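Benzoylformate Decarboxylase (Polynucleobacter necessarius, PDB 4K9Q) probably decarboxylates benzoylformate with the help of bound thiamine diphosphate and a magnesium ion. Local coordinates at residues A354-L359 with V452-E457; N456-I461 with K526-L531. All blocks are in the same frame, centred on the assembly; numbering follows the deposited sequence.

Contact 1 of 2, residues A354-L359 with V452-E457; sequences AVLEVL and VVFQNE. With MG (magnesium ion), chain C; TPP (thiamine diphosphate), chain D.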
ATOM      1  N   ALA A 354      11.598   7.639 -46.649  1.00 12.39           N
ATOM      2  CA  ALA A 354      12.310   6.932 -47.712  1.00 12.60           C
ATOM      3  C   ALA A 354      13.045   5.720 -47.152  1.00 13.39           C
ATOM      4  O   ALA A 354      13.072   4.661 -47.773  1.00 12.58           O
ATOM      5  CB  ALA A 354      13.270   7.862 -48.431  1.00 14.29           C
ATOM      6  N   VAL A 355      13.645   5.879 -45.974  1.00 13.24           N
ATOM      7  CA  VAL A 355      14.290   4.761 -45.292  1.00 12.00           C
ATOM      8  C   VAL A 355      13.280   3.625 -45.099  1.00 10.76           C
ATOM      9  O   VAL A 355      13.563   2.464 -45.409  1.00 12.06           O
ATOM     10  CB  VAL A 355      14.890   5.188 -43.931  1.00 11.13           C
ATOM     11  CG1 VAL A 355      15.389   3.969 -43.147  1.00  8.96           C
ATOM     12  CG2 VAL A 355      16.025   6.182 -44.149  1.00 13.54           C
ATOM     13  N   LEU A 356      12.096   3.969 -44.603  1.00 10.31           N
ATOM     14  CA  LEU A 356      11.045   2.980 -44.390  1.00 13.26           C
ATOM     15  C   LEU A 356      10.617   2.292 -45.690  1.00 12.23           C
ATOM     16  O   LEU A 356      10.447   1.071 -45.721  1.00 14.05           O
ATOM     17  CB  LEU A 356       9.844   3.616 -43.699  1.00 10.11           C
ATOM     18  CG  LEU A 356      10.064   4.015 -42.239  1.00 10.95           C
ATOM     19  CD1 LEU A 356       9.015   5.019 -41.834  1.00 10.03           C
ATOM     20  CD2 LEU A 356      10.068   2.781 -41.317  1.00 12.21           C
ATOM     21  N   GLU A 357      10.447   3.071 -46.756  1.00 13.54           N
ATOM     22  CA  GLU A 357      10.114   2.509 -48.067  1.00 14.28           C
ATOM     23  C   GLU A 357      11.150   1.497 -48.542  1.00 17.25           C
ATOM     24  O   GLU A 357      10.795   0.455 -49.094  1.00 15.64           O
ATOM     25  CB  GLU A 357       9.988   3.612 -49.113  1.00 11.72           C
ATOM     26  CG  GLU A 357       8.752   4.482 -48.971  1.00 14.02           C
ATOM     27  CD  GLU A 357       8.768   5.610 -49.977  1.00 16.82           C
ATOM     28  OE1 GLU A 357       8.817   5.303 -51.188  1.00 18.66           O
ATOM     29  OE2 GLU A 357       8.763   6.792 -49.563  1.00 15.02           O
ATOM     30  N   VAL A 358      12.428   1.812 -48.341  1.00 13.06           N
ATOM     31  CA  VAL A 358      13.506   0.897 -48.719  1.00 12.00           C
ATOM     32  C   VAL A 358      13.432  -0.409 -47.924  1.00 13.71           C
ATOM     33  O   VAL A 358      13.625  -1.499 -48.461  1.00 14.41           O
ATOM     34  CB  VAL A 358      14.890   1.565 -48.574  1.00 14.14           C
ATOM     35  CG1 VAL A 358      16.003   0.544 -48.758  1.00 15.99           C
ATOM     36  CG2 VAL A 358      15.012   2.684 -49.595  1.00 16.88           C
ATOM     37  N   LEU A 359      13.126  -0.307 -46.636  1.00 12.86           N
ATOM     38  CA  LEU A 359      12.981  -1.515 -45.836  1.00 12.22           C
ATOM     39  C   LEU A 359      11.782  -2.335 -46.318  1.00 14.25           C
ATOM     40  O   LEU A 359      11.887  -3.545 -46.514  1.00 14.60           O
ATOM     41  CB  LEU A 359      12.822  -1.166 -44.361  1.00 12.50           C
ATOM     42  CG  LEU A 359      13.999  -0.481 -43.688  1.00 12.79           C
ATOM     43  CD1 LEU A 359      13.630  -0.157 -42.247  1.00 14.76           C
ATOM     44  CD2 LEU A 359      15.215  -1.388 -43.735  1.00 15.28           C
ATOM     45  N   VAL A 452      17.058  -1.683 -36.867  1.00 10.13           N
ATOM     46  CA  VAL A 452      17.339  -0.548 -37.732  1.00  9.39           C
ATOM     47  C   VAL A 452      17.194   0.703 -36.884  1.00 11.32           C
ATOM     48  O   VAL A 452      16.091   1.023 -36.419  1.00 11.09           O
ATOM     49  CB  VAL A 452      16.392  -0.485 -38.945  1.00 11.59           C
ATOM     50  CG1 VAL A 452      16.765   0.685 -39.854  1.00 11.09           C
ATOM     51  CG2 VAL A 452      16.453  -1.800 -39.725  1.00 15.36           C
ATOM     52  N   VAL A 453      18.305   1.394 -36.660  1.00 11.21           N
ATOM     53  CA  VAL A 453      18.313   2.555 -35.775  1.00  9.70           C
ATOM     54  C   VAL A 453      18.274   3.857 -36.568  1.00 13.38           C
ATOM     55  O   VAL A 453      19.178   4.151 -37.354  1.00 12.89           O
ATOM     56  CB  VAL A 453      19.554   2.567 -34.855  1.00 11.42           C
ATOM     57  CG1 VAL A 453      19.482   3.750 -33.876  1.00 15.48           C
ATOM     58  CG2 VAL A 453      19.689   1.260 -34.108  1.00 11.12           C
ATOM     59  N   PHE A 454      17.217   4.627 -36.351  1.00 11.51           N
ATOM     60  CA  PHE A 454      17.036   5.916 -37.001  1.00 11.28           C
ATOM     61  C   PHE A 454      17.761   6.999 -36.218  1.00 12.51           C
ATOM     62  O   PHE A 454      17.275   7.475 -35.189  1.00 12.30           O
ATOM     63  CB  PHE A 454      15.536   6.223 -37.133  1.00 10.46           C
ATOM     64  CG  PHE A 454      14.827   5.321 -38.112  1.00 12.49           C
ATOM     65  CD1 PHE A 454      14.624   3.980 -37.824  1.00 14.06           C
ATOM     66  CD2 PHE A 454      14.369   5.819 -39.318  1.00 12.67           C
ATOM     67  CE1 PHE A 454      13.981   3.144 -38.734  1.00 11.68           C
ATOM     68  CE2 PHE A 454      13.713   4.998 -40.230  1.00 13.11           C
ATOM     69  CZ  PHE A 454      13.522   3.657 -39.938  1.00 12.36           C
ATOM     70  N   GLN A 455      18.939   7.385 -36.691  1.00 12.30           N
ATOM     71  CA  GLN A 455      19.783   8.282 -35.912  1.00 12.43           C
ATOM     72  C   GLN A 455      19.628   9.759 -36.292  1.00 12.84           C
ATOM     73  O   GLN A 455      20.238  10.230 -37.247  1.00 12.65           O
ATOM     74  CB  GLN A 455      21.252   7.846 -35.978  1.00 14.83           C
ATOM     75  CG  GLN A 455      22.143   8.686 -35.085  1.00 16.52           C
ATOM     76  CD  GLN A 455      23.569   8.203 -35.054  1.00 22.38           C
ATOM     77  OE1 GLN A 455      24.236   8.115 -36.087  1.00 32.14           O
ATOM     78  NE2 GLN A 455      24.056   7.907 -33.865  1.00 24.86           N
ATOM     79  N   ASN A 456      18.807  10.489 -35.530  1.00 11.33           N
ATOM     80  CA  ASN A 456      18.685  11.940 -35.703  1.00 11.81           C
ATOM     81  C   ASN A 456      19.410  12.741 -34.617  1.00 13.64           C
ATOM     82  O   ASN A 456      19.318  13.970 -34.572  1.00 14.83           O
ATOM     83  CB  ASN A 456      17.210  12.385 -35.845  1.00 12.23           C
ATOM     84  CG  ASN A 456      16.346  11.935 -34.677  1.00 14.59           C
ATOM     85  OD1 ASN A 456      16.861  11.461 -33.676  1.00 11.82           O
ATOM     86  ND2 ASN A 456      15.030  12.084 -34.805  1.00 12.03           N
ATOM     87  N   GLU A 457      20.156  12.033 -33.769  1.00  9.81           N
ATOM     88  CA  GLU A 457      20.935  12.635 -32.687  1.00 11.25           C
ATOM     89  C   GLU A 457      20.110  13.513 -31.756  1.00 13.25           C
ATOM     90  O   GLU A 457      20.601  14.522 -31.249  1.00 14.12           O
ATOM     91  CB  GLU A 457      22.138  13.408 -33.250  1.00 14.38           C
ATOM     92  CG  GLU A 457      22.989  12.522 -34.133  1.00 14.65           C
ATOM     93  CD  GLU A 457      24.348  13.115 -34.447  1.00 29.32           C
ATOM     94  OE1 GLU A 457      24.395  14.248 -34.960  1.00 33.77           O
ATOM     95  OE2 GLU A 457      25.363  12.440 -34.175  1.00 35.77           O
TER
HETATM   96 MG    MG C 601      16.111  10.195 -32.058  1.00 10.32          MG
HETATM   97  N1' TPP D 602      11.847   7.541 -20.286  1.00 11.16           N
HETATM   98  C2' TPP D 602      11.086   6.395 -20.458  1.00 13.06           C
HETATM   99  CM2 TPP D 602      11.438   5.133 -19.729  1.00 13.69           C
HETATM  100  N3' TPP D 602       9.980   6.399 -21.287  1.00 11.81           N
HETATM  101  C4' TPP D 602       9.632   7.545 -21.957  1.00 14.76           C
HETATM  102  N4' TPP D 602       8.556   7.546 -22.742  1.00 14.21           N
HETATM  103  C5' TPP D 602      10.413   8.693 -21.819  1.00 13.17           C
HETATM  104  C6' TPP D 602      11.517   8.702 -20.968  1.00 13.00           C
HETATM  105  C7' TPP D 602      10.030   9.952 -22.553  1.00 13.93           C
HETATM  106  N3  TPP D 602      10.232   9.963 -23.996  1.00 15.00           N
HETATM  107  C2  TPP D 602       9.229   9.779 -24.933  1.00 20.14           C
HETATM  108  S1  TPP D 602       9.728   9.876 -26.461  0.75 14.64           S
HETATM  109  C5  TPP D 602      11.246  10.166 -25.987  1.00 11.77           C
HETATM  110  C4  TPP D 602      11.421  10.206 -24.607  1.00 19.58           C
HETATM  111  CM4 TPP D 602      12.725  10.456 -23.890  1.00 12.14           C
HETATM  112  C6  TPP D 602      12.253  10.391 -27.080  1.00 17.16           C
HETATM  113  C7  TPP D 602      12.472   9.213 -28.015  1.00 13.81           C
HETATM  114  O7  TPP D 602      13.613   9.555 -28.767  1.00 16.37           O
HETATM  115  PA  TPP D 602      14.154   8.613 -29.953  1.00 14.79           P
HETATM  116  O1A TPP D 602      14.079   7.181 -29.508  1.00 14.04           O
HETATM  117  O2A TPP D 602      15.551   8.997 -30.323  1.00 14.48           O
HETATM  118  O3A TPP D 602      13.052   8.772 -31.113  1.00 13.58           O
HETATM  119  PB  TPP D 602      12.776  10.040 -32.062  1.00 14.54           P
HETATM  120  O1B TPP D 602      11.652  10.799 -31.433  1.00 17.35           O
HETATM  121  O2B TPP D 602      12.366   9.472 -33.402  1.00 18.59           O
HETATM  122  O3B TPP D 602      13.983  10.917 -32.161  1.00 12.17           O
HETATM  123  O   HOH W   1      15.356   8.634 -33.641  1.00 13.80           O
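Val355 and Phe454 meet tip to tip, the valine reaching from helix 352-361 and the phenylalanine from strand 449-455. The valine uses its CG1 branch, which lies 3.5 Å from Phe454 CE2. This methyl is anti to the backbone N (chi1 172°), the position that carries it to the far end of the ring. Leu356 approaches the same ring differently, crossing the Phe454 side chain at about a right angle, with its CD2 methyl 3.8 Å from Phe454 CZ. Both methyls come at the ring obliquely; they share CZ, and the valine methyl reaches CE2 as well. About one turn further along the helix, Leu359 and Val452 again point at each other tip to tip: Leu359 CD1 sits 4.0 Å from Val452 CG1 and almost equally near its CG2. This pairing fits the axes of the short segments 354-359 and 452-455, which run nearly antiparallel (166°), 11.2 Å apart at closest approach. All five side chains are buried, and the contact is purely apolar. Val522 of the adjacent strand 517-523 touches both Val355 and Val452. At the backbone, Phe454 O accepts a 2.7 Å hydrogen bond from the water that ligates magnesium. Such helix-on-sheet packing is characteristic of the C-terminal thiamine diphosphate-binding domain, in whose parallel sheet one of the two middle strands, 449-455, ends at the magnesium ligand Asn456.

Contact 2 of 2, residues N456-I461 with K526-L531; sequences NEEYGI and KELKPL. With MG (magnesium ion), chain C; TPP (thiamine diphosphate), chain D.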
ATOM      1  N   ASN A 456      18.807  10.489 -35.530  1.00 11.33           N
ATOM      2  CA  ASN A 456      18.685  11.940 -35.703  1.00 11.81           C
ATOM      3  C   ASN A 456      19.410  12.741 -34.617  1.00 13.64           C
ATOM      4  O   ASN A 456      19.318  13.970 -34.572  1.00 14.83           O
ATOM      5  CB  ASN A 456      17.210  12.385 -35.845  1.00 12.23           C
ATOM      6  CG  ASN A 456      16.346  11.935 -34.677  1.00 14.59           C
ATOM      7  OD1 ASN A 456      16.861  11.461 -33.676  1.00 11.82           O
ATOM      8  ND2 ASN A 456      15.030  12.084 -34.805  1.00 12.03           N
ATOM      9  N   GLU A 457      20.156  12.033 -33.769  1.00  9.81           N
ATOM     10  CA  GLU A 457      20.935  12.635 -32.687  1.00 11.25           C
ATOM     11  C   GLU A 457      20.110  13.513 -31.756  1.00 13.25           C
ATOM     12  O   GLU A 457      20.601  14.522 -31.249  1.00 14.12           O
ATOM     13  CB  GLU A 457      22.138  13.408 -33.250  1.00 14.38           C
ATOM     14  CG  GLU A 457      22.989  12.522 -34.133  1.00 14.65           C
ATOM     15  CD  GLU A 457      24.348  13.115 -34.447  1.00 29.32           C
ATOM     16  OE1 GLU A 457      24.395  14.248 -34.960  1.00 33.77           O
ATOM     17  OE2 GLU A 457      25.363  12.440 -34.175  1.00 35.77           O
ATOM     18  N   GLU A 458      18.864  13.116 -31.520  1.00 12.71           N
ATOM     19  CA  GLU A 458      17.975  13.887 -30.656  1.00  9.34           C
ATOM     20  C   GLU A 458      16.821  13.038 -30.147  1.00 11.80           C
ATOM     21  O   GLU A 458      16.525  11.991 -30.700  1.00 10.85           O
ATOM     22  CB  GLU A 458      17.411  15.090 -31.430  1.00 13.96           C
ATOM     23  CG  GLU A 458      16.467  14.690 -32.575  1.00 15.49           C
ATOM     24  CD  GLU A 458      16.189  15.813 -33.579  1.00 19.61           C
ATOM     25  OE1 GLU A 458      16.571  16.976 -33.321  1.00 18.22           O
ATOM     26  OE2 GLU A 458      15.593  15.507 -34.641  1.00 20.98           O
ATOM     27  N   TYR A 459      16.174  13.488 -29.081  1.00 11.16           N
ATOM     28  CA  TYR A 459      14.890  12.937 -28.699  1.00 11.90           C
ATOM     29  C   TYR A 459      13.840  13.688 -29.530  1.00 12.43           C
ATOM     30  O   TYR A 459      13.216  14.641 -29.063  1.00 11.16           O
ATOM     31  CB  TYR A 459      14.647  13.167 -27.205  1.00 13.15           C
ATOM     32  CG  TYR A 459      15.467  12.323 -26.222  1.00 11.85           C
ATOM     33  CD1 TYR A 459      15.615  10.937 -26.374  1.00 12.45           C
ATOM     34  CD2 TYR A 459      16.042  12.917 -25.101  1.00 11.74           C
ATOM     35  CE1 TYR A 459      16.335  10.184 -25.441  1.00 13.49           C
ATOM     36  CE2 TYR A 459      16.753  12.175 -24.173  1.00 12.30           C
ATOM     37  CZ  TYR A 459      16.896  10.808 -24.343  1.00 11.02           C
ATOM     38  OH  TYR A 459      17.610  10.086 -23.403  1.00 11.59           O
ATOM     39  N   GLY A 460      13.687  13.276 -30.786  1.00 13.36           N
ATOM     40  CA  GLY A 460      12.919  14.035 -31.762  1.00 11.50           C
ATOM     41  C   GLY A 460      11.498  14.352 -31.348  1.00 15.49           C
ATOM     42  O   GLY A 460      11.043  15.498 -31.469  1.00 15.33           O
ATOM     43  N   ILE A 461      10.786  13.347 -30.866  1.00 12.96           N
ATOM     44  CA  ILE A 461       9.382  13.558 -30.568  1.00 16.32           C
ATOM     45  C   ILE A 461       9.208  14.537 -29.409  1.00 15.35           C
ATOM     46  O   ILE A 461       8.187  15.217 -29.328  1.00 15.70           O
ATOM     47  CB  ILE A 461       8.625  12.248 -30.319  1.00 14.18           C
ATOM     48  CG1 ILE A 461       7.111  12.509 -30.406  1.00 22.95           C
ATOM     49  CG2 ILE A 461       9.000  11.667 -28.980  1.00 17.50           C
ATOM     50  CD1 ILE A 461       6.252  11.275 -30.401  1.00 21.98           C
ATOM     51  N   LYS A 526      17.485  15.727 -39.076  1.00 17.17           N
ATOM     52  CA  LYS A 526      17.080  16.141 -37.740  1.00 21.91           C
ATOM     53  C   LYS A 526      15.781  16.926 -37.804  1.00 24.27           C
ATOM     54  O   LYS A 526      15.164  17.201 -36.771  1.00 26.55           O
ATOM     55  CB  LYS A 526      18.177  16.978 -37.069  1.00 19.34           C
ATOM     56  CG  LYS A 526      19.515  16.258 -36.925  1.00 28.44           C
ATOM     57  CD  LYS A 526      20.588  17.165 -36.330  1.00 30.01           C
ATOM     58  CE  LYS A 526      20.757  16.966 -34.825  1.00 36.61           C
ATOM     59  NZ  LYS A 526      19.589  17.410 -34.009  1.00 34.58           N
ATOM     60  N   GLU A 527      15.358  17.285 -39.015  1.00 19.99           N
ATOM     61  CA  GLU A 527      14.097  17.986 -39.179  1.00 22.87           C
ATOM     62  C   GLU A 527      12.983  17.046 -38.762  1.00 24.98           C
ATOM     63  O   GLU A 527      13.085  15.830 -38.939  1.00 27.72           O
ATOM     64  CB  GLU A 527      13.893  18.475 -40.616  1.00 27.28           C
ATOM     65  CG  GLU A 527      14.960  19.459 -41.102  1.00 25.15           C
ATOM     66  CD  GLU A 527      15.162  20.645 -40.165  0.63 31.20           C
ATOM     67  OE1 GLU A 527      14.161  21.169 -39.636  1.00 40.77           O
ATOM     68  OE2 GLU A 527      16.324  21.053 -39.957  0.25 27.10           O
ATOM     69  N   LEU A 528      11.925  17.614 -38.198  1.00 26.31           N
ATOM     70  CA  LEU A 528      10.826  16.818 -37.672  1.00 23.84           C
ATOM     71  C   LEU A 528       9.493  17.334 -38.194  1.00 27.55           C
ATOM     72  O   LEU A 528       9.235  18.540 -38.202  1.00 26.65           O
ATOM     73  CB  LEU A 528      10.829  16.858 -36.138  1.00 21.92           C
ATOM     74  CG  LEU A 528      12.026  16.235 -35.410  1.00 22.41           C
ATOM     75  CD1 LEU A 528      12.186  16.866 -34.038  1.00 17.60           C
ATOM     76  CD2 LEU A 528      11.851  14.719 -35.285  1.00 22.61           C
ATOM     77  N   LYS A 529       8.653  16.408 -38.634  1.00 26.37           N
ATOM     78  CA  LYS A 529       7.296  16.742 -39.030  1.00 28.24           C
ATOM     79  C   LYS A 529       6.486  17.107 -37.789  1.00 29.14           C
ATOM     80  O   LYS A 529       6.945  16.904 -36.663  0.70 23.12           O
ATOM     81  CB  LYS A 529       6.669  15.566 -39.779  1.00 29.64           C
ATOM     82  CG  LYS A 529       7.357  15.293 -41.112  1.00 29.19           C
ATOM     83  CD  LYS A 529       6.987  13.942 -41.682  1.00 30.37           C
ATOM     84  CE  LYS A 529       7.794  13.653 -42.945  1.00 36.07           C
ATOM     85  NZ  LYS A 529       7.558  14.680 -44.000  1.00 38.95           N
ATOM     86  N   PRO A 530       5.296  17.687 -37.993  1.00 29.08           N
ATOM     87  CA  PRO A 530       4.376  18.005 -36.891  1.00 27.71           C
ATOM     88  C   PRO A 530       3.878  16.737 -36.207  1.00 29.98           C
ATOM     89  O   PRO A 530       3.845  15.682 -36.842  1.00 27.14           O
ATOM     90  CB  PRO A 530       3.208  18.695 -37.599  1.00 25.92           C
ATOM     91  CG  PRO A 530       3.797  19.244 -38.865  1.00 30.74           C
ATOM     92  CD  PRO A 530       4.829  18.227 -39.282  1.00 30.75           C
ATOM     93  N   LEU A 531       3.500  16.836 -34.935  1.00 30.38           N
ATOM     94  CA  LEU A 531       2.957  15.683 -34.217  1.00 34.94           C
ATOM     95  C   LEU A 531       1.795  15.028 -34.968  1.00 34.52           C
ATOM     96  O   LEU A 531       1.728  13.797 -35.086  1.00 38.89           O
ATOM     97  CB  LEU A 531       2.495  16.086 -32.815  1.00 37.23           C
ATOM     98  CG  LEU A 531       3.472  15.981 -31.646  1.00 34.54           C
ATOM     99  CD1 LEU A 531       2.754  16.314 -30.341  1.00 31.87           C
ATOM    100  CD2 LEU A 531       4.085  14.589 -31.570  1.00 34.14           C
TER
HETATM  101 MG    MG C 601      16.111  10.195 -32.058  1.00 10.32          MG
HETATM  102  N1' TPP D 602      11.847   7.541 -20.286  1.00 11.16           N
HETATM  103  C2' TPP D 602      11.086   6.395 -20.458  1.00 13.06           C
HETATM  104  CM2 TPP D 602      11.438   5.133 -19.729  1.00 13.69           C
HETATM  105  N3' TPP D 602       9.980   6.399 -21.287  1.00 11.81           N
HETATM  106  C4' TPP D 602       9.632   7.545 -21.957  1.00 14.76           C
HETATM  107  N4' TPP D 602       8.556   7.546 -22.742  1.00 14.21           N
HETATM  108  C5' TPP D 602      10.413   8.693 -21.819  1.00 13.17           C
HETATM  109  C6' TPP D 602      11.517   8.702 -20.968  1.00 13.00           C
HETATM  110  C7' TPP D 602      10.030   9.952 -22.553  1.00 13.93           C
HETATM  111  N3  TPP D 602      10.232   9.963 -23.996  1.00 15.00           N
HETATM  112  C2  TPP D 602       9.229   9.779 -24.933  1.00 20.14           C
HETATM  113  S1  TPP D 602       9.728   9.876 -26.461  0.75 14.64           S
HETATM  114  C5  TPP D 602      11.246  10.166 -25.987  1.00 11.77           C
HETATM  115  C4  TPP D 602      11.421  10.206 -24.607  1.00 19.58           C
HETATM  116  CM4 TPP D 602      12.725  10.456 -23.890  1.00 12.14           C
HETATM  117  C6  TPP D 602      12.253  10.391 -27.080  1.00 17.16           C
HETATM  118  C7  TPP D 602      12.472   9.213 -28.015  1.00 13.81           C
HETATM  119  O7  TPP D 602      13.613   9.555 -28.767  1.00 16.37           O
HETATM  120  PA  TPP D 602      14.154   8.613 -29.953  1.00 14.79           P
HETATM  121  O1A TPP D 602      14.079   7.181 -29.508  1.00 14.04           O
HETATM  122  O2A TPP D 602      15.551   8.997 -30.323  1.00 14.48           O
HETATM  123  O3A TPP D 602      13.052   8.772 -31.113  1.00 13.58           O
HETATM  124  PB  TPP D 602      12.776  10.040 -32.062  1.00 14.54           P
HETATM  125  O1B TPP D 602      11.652  10.799 -31.433  1.00 17.35           O
HETATM  126  O2B TPP D 602      12.366   9.472 -33.402  1.00 18.59           O
HETATM  127  O3B TPP D 602      13.983  10.917 -32.161  1.00 12.17           O
HETATM  128  O   HOH W   2      14.225  13.460 -37.431  1.00 18.31           O
HETATM  129  O   HOH W   1      15.356   8.634 -33.641  1.00 13.80           O
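Part of the diphosphate-magnesium site of the thiamine diphosphate pocket is formed by 456-461, and the chain's C-terminal tail, 526-531, packs against it. Asn456 OD1 and Glu458 O bind magnesium at 2.2 and 2.3 Å, with two cofactor oxygens, a water and Asp429 completing the shell. Asn456 ND2 donates to the cofactor's O3B (N-H...O angle 154°) and to a second water, which in turn donates to Glu527 O. At the start of helix 460-468, Gly460 N and Ile461 N bond the terminal phosphate oxygens O3B and O1B, at 2.7 and 2.8 Å respectively. The carboxylate of Glu458 faces the tail instead. Its OE1 forms a salt bridge with Lys526 NZ through a weak 3.1 Å hydrogen bond and has a second partner in Lys463, whereas OE2 lies 2.8 Å from Lys526 O and also packs against the Leu528 side chain. In the lysine, chi3 (97°) brings Lys526 CE to 3.3 Å from Asn456 O. An alanine in place of Glu458 would probably deprive the Lys526 and Lys463 ammonium groups of their shared carboxylate and open a gap beside Leu528. Leu528 CD1 and CD2 both lie near Gly460 CA, where a side chain would run into the leucine; the Ile461 and Leu531 side chains cross at about a right angle, Ile461 CG1 lying 3.9 Å from Leu531 CD2. The tail, following strand 517-523, thus packs against helix 460-468, where Leu528 also touches Lys463 and Gln464, and Leu531 touches Gln464 and Leu468.

Contacts 1 and 2 have centres 13 Å apart and share Asn456 and Glu457, where strand 449-455 gives way to the turn that precedes helix 460-468. Contact 1 packs the strand before that turn and reaches the cofactor site through Asn456 and the water on Phe454 O. In contact 2 the 456-461 segment itself supplies metal ligands and the N-H donors to the phosphate. The metal-bound water belongs to both; water and metal, 2.4 Å apart, lie between Phe454 O on the strand and Glu458 O on the turn. The Phe454 side chain is about 4 Å from that of Cys373, and Leu528 about 4 Å from Ser375, so each contact also borders the 373-375 part of the site.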